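Uncharacterized protein (Methanothermobacter thermautotrophicus, PDB 1L1S) is of unknown function but belongs to the DsrE/DsrF-like family, some of whose members take part in sulfur transfer. Local coordinates at residues A[4-9]-A[26-31]; A[61-64]-A[68-71]. One frame throughout, in Å; residues are numbered along the deposited sequence.

Contact 1 of 2, residues A[4-9]-A[26-31]; sequences YRVVFH and RNLMAD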
# COMPACT_ATOMS: atom_id res chain seq x y z
N TYR A 4 5.95 12.56 14.66
CA TYR A 4 5.55 11.58 13.66
C TYR A 4 6.35 10.29 13.66
O TYR A 4 7.57 10.29 13.88
CB TYR A 4 5.58 12.19 12.26
CG TYR A 4 4.64 13.35 12.09
CD1 TYR A 4 5.11 14.66 12.11
CD2 TYR A 4 3.27 13.14 11.91
CE1 TYR A 4 4.24 15.74 11.95
CE2 TYR A 4 2.40 14.21 11.75
CZ TYR A 4 2.89 15.51 11.77
OH TYR A 4 2.05 16.58 11.60
N ARG A 5 5.65 9.20 13.41
CA ARG A 5 6.24 7.87 13.37
C ARG A 5 5.70 7.16 12.15
O ARG A 5 4.48 7.04 11.97
CB ARG A 5 5.86 7.09 14.63
CG ARG A 5 6.38 7.69 15.93
CD ARG A 5 5.75 6.97 17.10
NE ARG A 5 4.30 7.10 17.03
CZ ARG A 5 3.45 6.39 17.77
NH1 ARG A 5 3.89 5.50 18.64
NH2 ARG A 5 2.15 6.59 17.62
N VAL A 6 6.59 6.67 11.31
CA VAL A 6 6.18 6.01 10.09
C VAL A 6 7.05 4.83 9.70
O VAL A 6 8.28 4.85 9.84
CB VAL A 6 6.13 7.03 8.91
CG1 VAL A 6 7.39 7.83 8.88
CG2 VAL A 6 5.92 6.33 7.57
N VAL A 7 6.40 3.78 9.21
CA VAL A 7 7.10 2.59 8.77
C VAL A 7 6.80 2.37 7.29
O VAL A 7 5.63 2.37 6.86
CB VAL A 7 6.65 1.34 9.60
CG1 VAL A 7 5.15 1.18 9.56
CG2 VAL A 7 7.31 0.09 9.05
N PHE A 8 7.86 2.22 6.50
CA PHE A 8 7.76 1.97 5.07
C PHE A 8 7.78 0.49 4.82
O PHE A 8 8.39 -0.27 5.58
CB PHE A 8 8.89 2.61 4.28
CG PHE A 8 8.77 4.09 4.14
CD1 PHE A 8 9.13 4.93 5.18
CD2 PHE A 8 8.32 4.65 2.95
CE1 PHE A 8 9.05 6.32 5.04
CE2 PHE A 8 8.23 6.04 2.79
CZ PHE A 8 8.59 6.87 3.83
N HIS A 9 7.13 0.08 3.75
CA HIS A 9 7.03 -1.32 3.38
C HIS A 9 7.50 -1.51 1.96
O HIS A 9 6.99 -0.87 1.05
CB HIS A 9 5.56 -1.73 3.55
CG HIS A 9 5.19 -3.04 2.92
ND1 HIS A 9 3.89 -3.50 2.92
CD2 HIS A 9 5.92 -3.96 2.25
CE1 HIS A 9 3.83 -4.66 2.28
NE2 HIS A 9 5.05 -4.96 1.87
N ARG A 26 14.03 10.34 2.33
CA ARG A 26 14.73 11.62 2.43
C ARG A 26 13.76 12.79 2.40
O ARG A 26 13.88 13.73 3.18
CB ARG A 26 15.75 11.74 1.30
CG ARG A 26 16.96 10.86 1.49
CD ARG A 26 17.95 10.98 0.35
NE ARG A 26 19.16 10.20 0.64
CZ ARG A 26 19.78 9.41 -0.23
NH1 ARG A 26 19.32 9.29 -1.47
NH2 ARG A 26 20.85 8.73 0.15
N ASN A 27 12.79 12.72 1.50
CA ASN A 27 11.77 13.77 1.35
C ASN A 27 11.07 13.97 2.68
O ASN A 27 10.88 15.10 3.15
CB ASN A 27 10.76 13.34 0.27
CG ASN A 27 9.68 14.40 0.00
OD1 ASN A 27 9.21 14.54 -1.13
ND2 ASN A 27 9.27 15.11 1.03
N LEU A 28 10.69 12.86 3.29
CA LEU A 28 9.99 12.87 4.55
C LEU A 28 10.81 13.53 5.66
O LEU A 28 10.29 14.34 6.42
CB LEU A 28 9.63 11.43 4.93
CG LEU A 28 8.62 11.25 6.05
CD1 LEU A 28 7.33 12.01 5.72
CD2 LEU A 28 8.33 9.77 6.23
N MSE A 29 12.10 13.21 5.75
CA MSE A 29 12.94 13.81 6.78
C MSE A 29 13.09 15.33 6.64
O MSE A 29 13.35 16.03 7.61
CB MSE A 29 14.32 13.16 6.79
CG MSE A 29 14.29 11.71 7.20
SE MSE A 29 16.08 10.94 7.23
CE MSE A 29 16.57 11.13 5.37
N ALA A 30 12.92 15.82 5.41
CA ALA A 30 13.05 17.25 5.14
C ALA A 30 11.73 18.02 5.27
O ALA A 30 11.74 19.21 5.57
CB ALA A 30 13.62 17.45 3.75
N ASP A 31 10.59 17.34 5.06
CA ASP A 31 9.28 18.00 5.15
C ASP A 31 8.65 17.97 6.53
O ASP A 31 7.75 18.76 6.83
CB ASP A 31 8.30 17.38 4.14
CG ASP A 31 7.03 18.20 3.97
OD1 ASP A 31 7.10 19.31 3.39
OD2 ASP A 31 5.95 17.75 4.44

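Contact 2 of 2, residues A[61-64]-A[68-71]; sequences ELTG and RFCA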
# COMPACT_ATOMS: atom_id res chain seq x y z
N GLU A 61 24.08 5.27 4.81
CA GLU A 61 23.93 6.69 5.08
C GLU A 61 22.64 7.02 5.84
O GLU A 61 22.69 7.76 6.82
CB GLU A 61 23.94 7.48 3.78
CG GLU A 61 23.58 8.94 3.98
CD GLU A 61 23.65 9.73 2.70
OE1 GLU A 61 23.42 10.96 2.76
OE2 GLU A 61 23.95 9.13 1.64
N LEU A 62 21.50 6.49 5.39
CA LEU A 62 20.23 6.77 6.06
C LEU A 62 20.18 6.19 7.47
O LEU A 62 19.48 6.70 8.35
CB LEU A 62 19.05 6.25 5.24
CG LEU A 62 18.79 7.04 3.96
CD1 LEU A 62 17.81 6.32 3.05
CD2 LEU A 62 18.26 8.39 4.34
N THR A 63 20.91 5.10 7.67
CA THR A 63 20.96 4.47 8.98
C THR A 63 21.62 5.46 9.93
O THR A 63 21.18 5.63 11.07
CB THR A 63 21.79 3.16 8.93
OG1 THR A 63 21.05 2.16 8.23
CG2 THR A 63 22.12 2.67 10.35
N GLY A 64 22.67 6.11 9.43
CA GLY A 64 23.38 7.08 10.24
C GLY A 64 22.50 8.26 10.59
O GLY A 64 22.71 8.93 11.60
N ARG A 68 15.89 3.26 10.62
CA ARG A 68 16.06 1.87 10.98
C ARG A 68 15.53 0.91 9.90
O ARG A 68 14.33 0.86 9.63
CB ARG A 68 15.35 1.59 12.31
CG ARG A 68 15.53 0.17 12.82
CD ARG A 68 14.59 -0.14 13.99
NE ARG A 68 14.85 -1.47 14.54
CZ ARG A 68 13.96 -2.18 15.23
NH1 ARG A 68 12.75 -1.70 15.44
NH2 ARG A 68 14.29 -3.38 15.71
N PHE A 69 16.44 0.15 9.29
CA PHE A 69 16.03 -0.82 8.28
C PHE A 69 15.88 -2.17 8.98
O PHE A 69 16.74 -2.57 9.75
CB PHE A 69 17.07 -0.91 7.17
CG PHE A 69 17.14 0.31 6.31
CD1 PHE A 69 17.85 1.43 6.72
CD2 PHE A 69 16.48 0.35 5.08
CE1 PHE A 69 17.91 2.57 5.93
CE2 PHE A 69 16.53 1.49 4.29
CZ PHE A 69 17.25 2.59 4.71
N CYS A 70 14.77 -2.84 8.70
CA CYS A 70 14.44 -4.13 9.31
C CYS A 70 14.25 -5.23 8.28
O CYS A 70 13.49 -5.08 7.33
CB CYS A 70 13.16 -3.99 10.13
SG CYS A 70 13.17 -2.58 11.27
N ALA A 71 14.95 -6.35 8.48
CA ALA A 71 14.87 -7.51 7.60
C ALA A 71 13.99 -8.54 8.29
O ALA A 71 13.95 -8.61 9.52
CB ALA A 71 16.26 -8.07 7.34

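Contact 1 of 2, residues A[4-9]-A[26-31]
Leu28, on the helical segment 26-31, meets Val6 and Phe8 of the strand segment 4-9 through one methyl group. Followed outward from the helix, its CB is still 4.8 Å from Phe8 CZ, the nearest ring carbon, too far for contact. Leu28 CG lies 4.6 Å from Val6 CG1, again short of real contact. At CG the chain forks. Leu28 CD1 stays 5.2 Å from Val6 CG1, whereas Leu28 CD2 is the branch that reaches the strand: it lies 3.4 Å from Val6 CG1, tighter than usual for two carbons, and 3.7 Å from Phe8 CE1. Leu28 and Val6 thus reach toward each other tip to tip. With CG anti to the backbone N (chi1 -166°), Leu28 extends away from its helix and can span the 9.6 Å between its CA and that of Val6. Phe8 is approached differently. Leu28 slides past it, and CD2 sits at the ring edge near the ring plane, 3.8 Å from Phe8 CZ.

Val6 and Phe8 are two residues apart on a strand and present the same face to helix 15-31. The geometry is that of the first half of a beta-alpha-beta unit, strand 4-10, helix 15-31 and strand 35-41. Val25 of the same helix and Ile37 of strand 35-41 also pack on Phe8, while Gly98 of the second subunit packs on Leu28. No hydrogen bond links the two segments. All three touching residues are buried and apolar, which implies that shape and exclusion of water, rather than directional bonds, hold this end of the helix to the sheet.

Contact 2 of 2, residues A[61-64]-A[68-71]
Apolar contact joins Leu62 to Phe69: Leu62 CB lies 3.9 Å from Phe69 CE1, in the ring plane at its edge, and Leu62 CD1 comes within 4.1 Å of Phe69 CZ. The two side chains cross at a slant. Phe69 CG is anti to its own carbonyl carbon (chi1 -69°), a rotation that carries the far ring carbons to the helix although CB does not point there.

Helix 56-64 is the helical part of the crossover in the beta-alpha-beta unit that leads from strand 35-41 to strand 68-72. Three residues lead from segment 61-64 into segment 68-71, with Thr63 CA 5.9 Å from Arg68 CA. Replacing Phe69 by an alanine would probably leave Leu62 and Thr63 without their partner on the strand and open a gap between helix and sheet.

Polar groups add little across the interface. Thr63 OG1 approaches Phe69 CD1 obliquely at 3.6 Å, but its hydrogen bond is with Val59 O, one turn back in the helix. Arg68, whose CB points away from the helix, forms salt bridges through NH1 with Glu38 and through NE with Asp91.

In the fold
Both contacts are buried and fix a helix to the same parallel sheet, contact 1 on strand 4-10 and contact 2 on strand 68-72, with strand 35-41 between them. Contact 2 lies nearer the middle of the chain, its centre about 7 Å from the chain centre against about 11 Å for contact 1. Their helices touch as well: CE of Met29, a selenomethionine, lies 3.4 Å from Leu62 CD2, and Arg26 makes a long, weak ion pair with Glu61. Both use a phenylalanine edge, but the hub is a leucine methyl in contact 1 and the ring itself in contact 2. Contact 1 borders the second subunit, whose Arg102 bridges to Asp31; contact 2 is touched by no other chain of the assembly.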